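Local structure of Ulp1-like SUMO protease (Chaetomium thermophilum, 6DG4) at residues 3-12 with 216-227; 132-140 with 150-158. The protein probably removes SUMO from its conjugates as a thiol protease of the C48 family, this chain being the C-terminal catalytic domain of a longer protein. All blocks are in the same frame, centred on the assembly; numbering follows the deposited sequence. Where two conformers were deposited one is given.

Contact 1. Residues 3-12 with 216-227; sequences GLRPPARQLI and GVDPAQAYTEAQ
The carbonyl oxygen of A222 is gripped by two waters, which tie it to the backbone of L11 and I12 while L11 CB packs against the same oxygen. The water that accepts from L11 N lies 2.7 Å from A222 O. The other, 2.8 Å from A222 O, accepts from I12 N and Q10 NE2 and gives a hydrogen to Q227 OE1 as well, which fills its four positions. The amides of Q10 and Q227, turned almost perpendicular (89° between planes), are thus joined through water. T224 N reaches Q227 OE1 from above the carbonyl plane and helps to hold that amide in place.

At the other end the backbones bond directly: R5 N donates to G216 O at 2.8 Å, and D218 N returns a nearly straight bond to R5 O (168°), forming a single beta bridge between R5 and V217. G216, at positive phi, belongs to the Schellman motif that ends helix 202-215, and so the N-terminal arm is fastened where that helix stops.

With CG anti to the carbonyl carbon (chi1 -58°), L4 sends CD1 to P219 CD (3.8 Å) and lays CD2 over the G216 backbone. The P7 ring places CB against V217 CG1 and CG against A222 CB, a methyl that L11 CD2 also touches at 4.0 Å. I12 CD1 meets Y223 CB at 3.7 Å, while the phenol OH bonds N209 on helix 202-215.

Contact 2. Residues 132-140 with 150-158; sequences ICESSHWTL and VSHLDSMAA
D154 OD1 is held from opposite faces of its carboxylate plane, by H137 NE2 across the contact and by M156 N two residues on. The bond from the imidazole is almost straight (2.8 Å from H137 NE2 to D154 OD1, 174°) and lies in the ring plane; the backbone bond closes an Asx turn. The M156 chain runs out extended (chi2 177°), past the imidazole, and its SD sits over one face of the H137 ring, 3.5 Å from its centroid, a sulfur-aromatic contact. H137 CG stands anti to the backbone N (chi1 178°), which carries the ring across to the carboxylate.

T139 CG2 lies over the D154 carboxylate, 3.5 Å from D154 CG, on the face from which H137 approaches, while T139 OG1 meets the edge of the H152 ring, hydrogen-bonded to H152 NE2 at 2.8 Å. S162 N bonds the ring's other nitrogen. With an alanine at D154, H137 NE2 would probably lose its acceptor, the imidazole would be freer to turn, and M156 N would lose its partner.

L140 and L153 form an antiparallel hydrogen-bonded pair, with L153 N 2.7 Å from L140 O, in the hairpin of strands 137-144 and 149-153. A histidine on one strand, an aspartate just after the next and C202 of helix 202-215 touching H137 are consistent with the Cys-His-Asp active site of C48 proteases.

Contact 1 and contact 2 have their centres about 18 Å apart, and their nearest atoms come to about 5 Å without touching. Along the chain the order is 3-12, 132-140, 150-158 and 216-227, so the pair spanning 204 residues encloses the local hairpin. Helix 202-215 links the two: its side chains meet both, F205 touching S155 as well as Y223, and its C-terminal end runs into 216-227. F191 similarly lies against S151 and L4. Contact 2 belongs to the five-stranded mixed sheet, whereas contact 1 is mostly loop against loop at the periphery, bringing the start of the chain against the link between helices 202-215 and 228-241.

Contact 1. Residues 3-12 with 216-227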
loop_
_atom_site.group_PDB
_atom_site.type_symbol
_atom_site.label_atom_id
_atom_site.label_comp_id
_atom_site.label_asym_id
_atom_site.label_seq_id
_atom_site.Cartn_x
_atom_site.Cartn_y
_atom_site.Cartn_z
ATOM N N GLY A 3 -16.151 -8.123 1.989
ATOM C CA GLY A 3 -15.898 -7.324 3.170
ATOM C C GLY A 3 -15.690 -5.847 2.928
ATOM O O GLY A 3 -15.303 -5.134 3.859
ATOM N N LEU A 4 -15.944 -5.357 1.717
ATOM C CA LEU A 4 -15.650 -3.971 1.376
ATOM C C LEU A 4 -16.921 -3.131 1.366
ATOM O O LEU A 4 -17.955 -3.538 0.824
ATOM C CB LEU A 4 -14.926 -3.868 0.031
ATOM C CG LEU A 4 -13.605 -4.641 -0.066
ATOM C CD1 LEU A 4 -12.886 -4.328 -1.367
ATOM C CD2 LEU A 4 -12.689 -4.348 1.108
ATOM N N ARG A 5 -16.824 -1.952 1.960
ATOM C CA ARG A 5 -17.947 -1.051 2.150
ATOM C C ARG A 5 -17.764 0.228 1.350
ATOM O O ARG A 5 -16.649 0.577 0.952
ATOM C CB ARG A 5 -18.043 -0.668 3.634
ATOM C CG ARG A 5 -17.960 -1.836 4.597
ATOM C CD ARG A 5 -18.097 -1.357 6.033
ATOM N NE ARG A 5 -19.445 -0.870 6.310
ATOM C CZ ARG A 5 -20.480 -1.654 6.596
ATOM N NH1 ARG A 5 -20.328 -2.972 6.642
ATOM N NH2 ARG A 5 -21.670 -1.120 6.832
ATOM N N PRO A 6 -18.842 0.967 1.094
ATOM C CA PRO A 6 -18.677 2.265 0.464
ATOM C C PRO A 6 -17.930 3.205 1.387
ATOM O O PRO A 6 -18.049 3.119 2.623
ATOM C CB PRO A 6 -20.131 2.745 0.249
ATOM C CG PRO A 6 -20.986 1.557 0.464
ATOM C CD PRO A 6 -20.249 0.662 1.397
ATOM N N PRO A 7 -17.140 4.125 0.848
ATOM C CA PRO A 7 -16.474 5.110 1.696
ATOM C C PRO A 7 -17.498 5.993 2.393
ATOM O O PRO A 7 -18.499 6.401 1.800
ATOM C CB PRO A 7 -15.629 5.915 0.705
ATOM C CG PRO A 7 -16.339 5.761 -0.585
ATOM C CD PRO A 7 -16.869 4.358 -0.587
ATOM N N ALA A 8 -17.229 6.305 3.664
ATOM C CA ALA A 8 -18.164 7.099 4.456
ATOM C C ALA A 8 -18.183 8.566 4.050
ATOM O O ALA A 8 -19.154 9.267 4.358
ATOM C CB ALA A 8 -17.817 6.999 5.940
ATOM N N ARG A 9 -17.124 9.043 3.403
ATOM C CA ARG A 9 -17.076 10.368 2.798
ATOM C C ARG A 9 -16.135 10.284 1.603
ATOM O O ARG A 9 -15.485 9.262 1.372
ATOM C CB ARG A 9 -16.682 11.457 3.809
ATOM C CG ARG A 9 -15.445 11.180 4.635
ATOM C CD ARG A 9 -14.157 11.474 3.886
ATOM N NE ARG A 9 -13.005 11.350 4.774
ATOM C CZ ARG A 9 -11.739 11.324 4.372
ATOM N NH1 ARG A 9 -11.440 11.425 3.082
ATOM N NH2 ARG A 9 -10.772 11.183 5.268
ATOM N N GLN A 10 -16.090 11.360 0.822
ATOM C CA GLN A 10 -15.251 11.403 -0.370
ATOM C C GLN A 10 -13.801 11.078 -0.028
ATOM O O GLN A 10 -13.190 11.719 0.832
ATOM C CB GLN A 10 -15.334 12.807 -0.976
ATOM C CG GLN A 10 -14.680 12.935 -2.337
ATOM C CD GLN A 10 -15.562 12.422 -3.444
ATOM O OE1 GLN A 10 -16.725 12.810 -3.546
ATOM N NE2 GLN A 10 -15.023 11.528 -4.273
ATOM N N LEU A 11 -13.237 10.098 -0.741
ATOM C CA LEU A 11 -11.907 9.604 -0.397
ATOM C C LEU A 11 -10.822 10.625 -0.720
ATOM O O LEU A 11 -9.904 10.838 0.080
ATOM C CB LEU A 11 -11.624 8.288 -1.124
ATOM C CG LEU A 11 -10.242 7.676 -0.861
ATOM C CD1 LEU A 11 -10.102 7.255 0.596
ATOM C CD2 LEU A 11 -9.981 6.503 -1.789
ATOM N N ILE A 12 -10.887 11.237 -1.900
ATOM C CA ILE A 12 -9.846 12.138 -2.383
ATOM C C ILE A 12 -10.462 13.522 -2.489
ATOM O O ILE A 12 -11.296 13.770 -3.370
ATOM C CB ILE A 12 -9.279 11.686 -3.734
ATOM C CG1 ILE A 12 -8.778 10.246 -3.638
ATOM C CG2 ILE A 12 -8.167 12.620 -4.178
ATOM C CD1 ILE A 12 -8.326 9.665 -4.959
ATOM N N GLY A 216 -10.981 -1.598 4.483
ATOM C CA GLY A 216 -12.221 -2.270 4.165
ATOM C C GLY A 216 -13.162 -1.478 3.287
ATOM O O GLY A 216 -14.373 -1.707 3.338
ATOM N N VAL A 217 -12.632 -0.557 2.479
ATOM C CA VAL A 217 -13.414 0.293 1.587
ATOM C C VAL A 217 -13.309 -0.242 0.168
ATOM O O VAL A 217 -12.229 -0.644 -0.277
ATOM C CB VAL A 217 -12.897 1.743 1.664
ATOM C CG1 VAL A 217 -13.512 2.598 0.570
ATOM C CG2 VAL A 217 -13.193 2.338 3.031
ATOM N N ASP A 218 -14.430 -0.236 -0.552
ATOM C CA ASP A 218 -14.474 -0.708 -1.933
ATOM C C ASP A 218 -13.842 0.313 -2.875
ATOM O O ASP A 218 -14.411 1.390 -3.090
ATOM C CB ASP A 218 -15.929 -0.960 -2.334
ATOM C CG ASP A 218 -16.060 -1.621 -3.691
ATOM O OD1 ASP A 218 -15.096 -1.570 -4.483
ATOM O OD2 ASP A 218 -17.143 -2.186 -3.969
ATOM N N PRO A 219 -12.680 0.018 -3.467
ATOM C CA PRO A 219 -12.030 1.035 -4.311
ATOM C C PRO A 219 -12.839 1.422 -5.537
ATOM O O PRO A 219 -12.774 2.581 -5.967
ATOM C CB PRO A 219 -10.685 0.391 -4.680
ATOM C CG PRO A 219 -10.929 -1.077 -4.576
ATOM C CD PRO A 219 -11.901 -1.233 -3.423
ATOM N N ALA A 220 -13.608 0.485 -6.106
ATOM C CA ALA A 220 -14.415 0.782 -7.283
ATOM C C ALA A 220 -15.506 1.801 -6.991
ATOM O O ALA A 220 -15.963 2.486 -7.911
ATOM C CB ALA A 220 -15.052 -0.504 -7.814
ATOM N N GLN A 221 -15.926 1.918 -5.738
ATOM C CA GLN A 221 -16.935 2.885 -5.337
ATOM C C GLN A 221 -16.334 4.194 -4.849
ATOM O O GLN A 221 -17.091 5.123 -4.556
ATOM C CB GLN A 221 -17.803 2.278 -4.221
ATOM C CG GLN A 221 -18.579 1.050 -4.669
ATOM C CD GLN A 221 -19.348 0.363 -3.554
ATOM O OE1 GLN A 221 -19.104 0.599 -2.371
ATOM N NE2 GLN A 221 -20.282 -0.503 -3.934
ATOM N N ALA A 222 -15.003 4.311 -4.786
ATOM C CA ALA A 222 -14.373 5.341 -3.971
ATOM C C ALA A 222 -13.611 6.424 -4.723
ATOM O O ALA A 222 -13.466 7.520 -4.181
ATOM C CB ALA A 222 -13.412 4.704 -2.956
ATOM N N TYR A 223 -13.104 6.171 -5.928
ATOM C CA TYR A 223 -12.252 7.170 -6.569
ATOM C C TYR A 223 -12.200 6.929 -8.072
ATOM O O TYR A 223 -12.699 5.919 -8.580
ATOM C CB TYR A 223 -10.854 7.211 -5.920
ATOM C CG TYR A 223 -9.927 6.059 -6.252
ATOM C CD1 TYR A 223 -9.998 4.848 -5.566
ATOM C CD2 TYR A 223 -8.961 6.194 -7.236
ATOM C CE1 TYR A 223 -9.142 3.801 -5.870
ATOM C CE2 TYR A 223 -8.104 5.155 -7.551
ATOM C CZ TYR A 223 -8.189 3.965 -6.869
ATOM O OH TYR A 223 -7.312 2.954 -7.207
ATOM N N THR A 224 -11.607 7.899 -8.779
ATOM C CA THR A 224 -11.421 7.834 -10.218
ATOM C C THR A 224 -9.989 8.218 -10.579
ATOM O O THR A 224 -9.279 8.872 -9.807
ATOM C CB THR A 224 -12.339 8.812 -10.957
ATOM O OG1 THR A 224 -11.858 10.142 -10.727
ATOM C CG2 THR A 224 -13.781 8.699 -10.479
ATOM N N GLU A 225 -9.589 7.831 -11.792
ATOM C CA GLU A 225 -8.264 8.187 -12.288
ATOM C C GLU A 225 -8.070 9.701 -12.347
ATOM O O GLU A 225 -6.979 10.205 -12.056
ATOM C CB GLU A 225 -8.040 7.562 -13.665
ATOM C CG GLU A 225 -6.650 7.827 -14.224
ATOM C CD GLU A 225 -6.342 7.016 -15.472
ATOM O OE1 GLU A 225 -7.160 7.056 -16.418
ATOM O OE2 GLU A 225 -5.278 6.350 -15.509
ATOM N N ALA A 226 -9.110 10.447 -12.729
ATOM C CA ALA A 226 -8.971 11.894 -12.857
ATOM C C ALA A 226 -8.695 12.587 -11.525
ATOM O O ALA A 226 -8.250 13.740 -11.526
ATOM C CB ALA A 226 -10.219 12.487 -13.507
ATOM N N GLN A 227 -8.945 11.919 -10.399
ATOM C CA GLN A 227 -8.646 12.470 -9.082
ATOM C C GLN A 227 -7.198 12.259 -8.655
ATOM O O GLN A 227 -6.797 12.758 -7.597
ATOM C CB GLN A 227 -9.564 11.838 -8.031
ATOM C CG GLN A 227 -11.018 12.186 -8.203
ATOM C CD GLN A 227 -11.924 11.303 -7.385
ATOM O OE1 GLN A 227 -11.490 10.304 -6.821
ATOM N NE2 GLN A 227 -13.192 11.652 -7.336
HETATM O O HOH W 1 -19.629 -1.699 -0.883
HETATM O O HOH W 2 -18.110 -3.897 -1.817
HETATM O O HOH W 3 -12.478 10.155 -4.197
HETATM O O HOH W 4 -15.021 8.388 -2.138
#

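Contact 2. Residues 132-140 with 150-158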
loop_
_atom_site.group_PDB
_atom_site.type_symbol
_atom_site.label_atom_id
_atom_site.label_comp_id
_atom_site.label_asym_id
_atom_site.label_seq_id
_atom_site.Cartn_x
_atom_site.Cartn_y
_atom_site.Cartn_z
ATOM N N ILE A 132 4.220 -4.545 -5.700
ATOM C CA ILE A 132 4.877 -5.314 -6.749
ATOM C C ILE A 132 5.227 -4.368 -7.884
ATOM O O ILE A 132 4.353 -3.661 -8.397
ATOM C CB ILE A 132 3.961 -6.437 -7.270
ATOM C CG1 ILE A 132 3.727 -7.480 -6.176
ATOM C CG2 ILE A 132 4.555 -7.072 -8.522
ATOM C CD1 ILE A 132 2.749 -8.580 -6.553
ATOM N N CYS A 133 6.490 -4.369 -8.293
ATOM C CA CYS A 133 6.916 -3.591 -9.447
ATOM C C CYS A 133 7.553 -4.527 -10.465
ATOM O O CYS A 133 8.602 -5.119 -10.196
ATOM C CB CYS A 133 7.903 -2.504 -9.035
ATOM S SG CYS A 133 8.198 -1.307 -10.357
ATOM N N GLU A 134 6.916 -4.663 -11.626
ATOM C CA GLU A 134 7.461 -5.430 -12.739
ATOM C C GLU A 134 7.393 -4.581 -13.997
ATOM O O GLU A 134 6.339 -4.020 -14.314
ATOM C CB GLU A 134 6.678 -6.726 -12.949
ATOM C CG GLU A 134 6.789 -7.678 -11.776
ATOM C CD GLU A 134 6.109 -9.002 -12.018
ATOM O OE1 GLU A 134 5.205 -9.059 -12.881
ATOM O OE2 GLU A 134 6.491 -9.981 -11.340
ATOM N N SER A 135 8.512 -4.497 -14.712
ATOM C CA SER A 135 8.585 -3.678 -15.919
ATOM C C SER A 135 8.103 -2.256 -15.647
ATOM O O SER A 135 7.382 -1.662 -16.451
ATOM C CB SER A 135 7.798 -4.317 -17.062
ATOM O OG SER A 135 8.221 -5.653 -17.273
ATOM N N SER A 136 8.506 -1.715 -14.490
ATOM C CA SER A 136 8.194 -0.359 -14.043
ATOM C C SER A 136 6.746 -0.158 -13.616
ATOM O O SER A 136 6.386 0.917 -13.129
ATOM C CB SER A 136 8.551 0.680 -15.113
ATOM O OG SER A 136 9.916 0.587 -15.476
ATOM N N HIS A 137 5.905 -1.172 -13.793
ATOM C CA HIS A 137 4.487 -1.066 -13.477
ATOM C C HIS A 137 4.245 -1.546 -12.050
ATOM O O HIS A 137 4.551 -2.696 -11.713
ATOM C CB HIS A 137 3.672 -1.900 -14.461
ATOM C CG HIS A 137 2.200 -1.884 -14.191
ATOM N ND1 HIS A 137 1.475 -0.719 -14.054
ATOM C CD2 HIS A 137 1.319 -2.897 -14.021
ATOM C CE1 HIS A 137 0.211 -1.017 -13.811
ATOM N NE2 HIS A 137 0.087 -2.331 -13.796
ATOM N N TRP A 138 3.679 -0.666 -11.226
ATOM C CA TRP A 138 3.351 -0.976 -9.845
ATOM C C TRP A 138 1.932 -1.508 -9.747
ATOM O O TRP A 138 0.998 -0.908 -10.292
ATOM C CB TRP A 138 3.439 0.282 -8.978
ATOM C CG TRP A 138 4.816 0.674 -8.626
ATOM C CD1 TRP A 138 5.555 1.650 -9.208
ATOM C CD2 TRP A 138 5.634 0.106 -7.598
ATOM N NE1 TRP A 138 6.791 1.725 -8.615
ATOM C CE2 TRP A 138 6.859 0.792 -7.614
ATOM C CE3 TRP A 138 5.447 -0.916 -6.660
ATOM C CZ2 TRP A 138 7.896 0.488 -6.742
ATOM C CZ3 TRP A 138 6.479 -1.216 -5.794
ATOM C CH2 TRP A 138 7.685 -0.517 -5.841
ATOM N N THR A 139 1.786 -2.609 -9.010
ATOM C CA THR A 139 0.512 -3.205 -8.644
ATOM C C THR A 139 0.594 -3.588 -7.170
ATOM O O THR A 139 1.639 -3.444 -6.528
ATOM C CB THR A 139 0.198 -4.431 -9.512
ATOM O OG1 THR A 139 1.214 -5.431 -9.341
ATOM C CG2 THR A 139 0.087 -4.036 -10.985
ATOM N N LEU A 140 -0.519 -4.086 -6.635
ATOM C CA LEU A 140 -0.645 -4.374 -5.212
ATOM C C LEU A 140 -1.154 -5.793 -5.028
ATOM O O LEU A 140 -2.253 -6.122 -5.481
ATOM C CB LEU A 140 -1.632 -3.407 -4.554
ATOM C CG LEU A 140 -1.802 -3.593 -3.045
ATOM C CD1 LEU A 140 -0.541 -3.167 -2.305
ATOM C CD2 LEU A 140 -3.025 -2.839 -2.541
ATOM N N VAL A 150 -6.145 -14.538 -1.268
ATOM C CA VAL A 150 -5.076 -13.762 -1.873
ATOM C C VAL A 150 -5.670 -12.993 -3.042
ATOM O O VAL A 150 -6.607 -13.458 -3.702
ATOM C CB VAL A 150 -3.888 -14.628 -2.345
ATOM C CG1 VAL A 150 -3.355 -15.490 -1.196
ATOM C CG2 VAL A 150 -4.281 -15.495 -3.538
ATOM N N SER A 151 -5.104 -11.819 -3.309
ATOM C CA SER A 151 -5.579 -10.973 -4.388
ATOM C C SER A 151 -4.408 -10.227 -5.008
ATOM O O SER A 151 -3.404 -9.944 -4.348
ATOM C CB SER A 151 -6.599 -9.931 -3.910
ATOM O OG SER A 151 -7.702 -10.536 -3.257
ATOM N N HIS A 152 -4.568 -9.889 -6.279
ATOM C CA HIS A 152 -3.628 -9.042 -6.996
ATOM C C HIS A 152 -4.444 -7.962 -7.685
ATOM O O HIS A 152 -5.277 -8.270 -8.545
ATOM C CB HIS A 152 -2.844 -9.869 -8.014
ATOM C CG HIS A 152 -1.861 -9.071 -8.808
ATOM N ND1 HIS A 152 -1.704 -9.230 -10.167
ATOM C CD2 HIS A 152 -0.995 -8.099 -8.439
ATOM C CE1 HIS A 152 -0.771 -8.402 -10.599
ATOM N NE2 HIS A 152 -0.328 -7.700 -9.572
ATOM N N LEU A 153 -4.217 -6.705 -7.300
ATOM C CA LEU A 153 -4.964 -5.574 -7.840
ATOM C C LEU A 153 -4.069 -4.851 -8.838
ATOM O O LEU A 153 -3.083 -4.211 -8.454
ATOM C CB LEU A 153 -5.431 -4.620 -6.743
ATOM C CG LEU A 153 -6.612 -5.113 -5.906
ATOM C CD1 LEU A 153 -6.179 -6.158 -4.891
ATOM C CD2 LEU A 153 -7.318 -3.956 -5.217
ATOM N N ASP A 154 -4.406 -4.973 -10.115
ATOM C CA ASP A 154 -3.678 -4.329 -11.201
ATOM C C ASP A 154 -4.621 -3.312 -11.831
ATOM O O ASP A 154 -5.631 -3.690 -12.432
ATOM C CB ASP A 154 -3.253 -5.379 -12.220
ATOM C CG ASP A 154 -2.368 -4.817 -13.304
ATOM O OD1 ASP A 154 -2.351 -3.578 -13.484
ATOM O OD2 ASP A 154 -1.698 -5.622 -13.984
ATOM N N SER A 155 -4.295 -2.026 -11.680
ATOM C CA SER A 155 -5.148 -0.972 -12.218
ATOM C C SER A 155 -5.281 -1.056 -13.733
ATOM O O SER A 155 -6.285 -0.600 -14.286
ATOM C CB SER A 155 -4.630 0.402 -11.782
ATOM O OG SER A 155 -3.236 0.562 -12.028
ATOM N N MET A 156 -4.302 -1.645 -14.428
ATOM C CA MET A 156 -4.425 -1.769 -15.877
ATOM C C MET A 156 -5.549 -2.708 -16.284
ATOM O O MET A 156 -6.003 -2.643 -17.432
ATOM C CB MET A 156 -3.096 -2.198 -16.488
ATOM C CG MET A 156 -2.106 -1.062 -16.470
ATOM S SD MET A 156 -0.482 -1.493 -17.104
ATOM C CE MET A 156 -0.888 -1.962 -18.784
ATOM N N ALA A 157 -6.015 -3.560 -15.372
ATOM C CA ALA A 157 -7.107 -4.487 -15.637
ATOM C C ALA A 157 -8.336 -4.161 -14.795
ATOM O O ALA A 157 -9.132 -5.048 -14.470
ATOM C CB ALA A 157 -6.648 -5.924 -15.394
ATOM N N ALA A 158 -8.508 -2.888 -14.444
ATOM C CA ALA A 158 -9.629 -2.461 -13.609
ATOM C C ALA A 158 -9.726 -3.328 -12.355
ATOM O O ALA A 158 -10.810 -3.732 -11.924
ATOM C CB ALA A 158 -10.940 -2.447 -14.397
HETATM O O HOH W 5 -1.792 -0.847 -10.205
#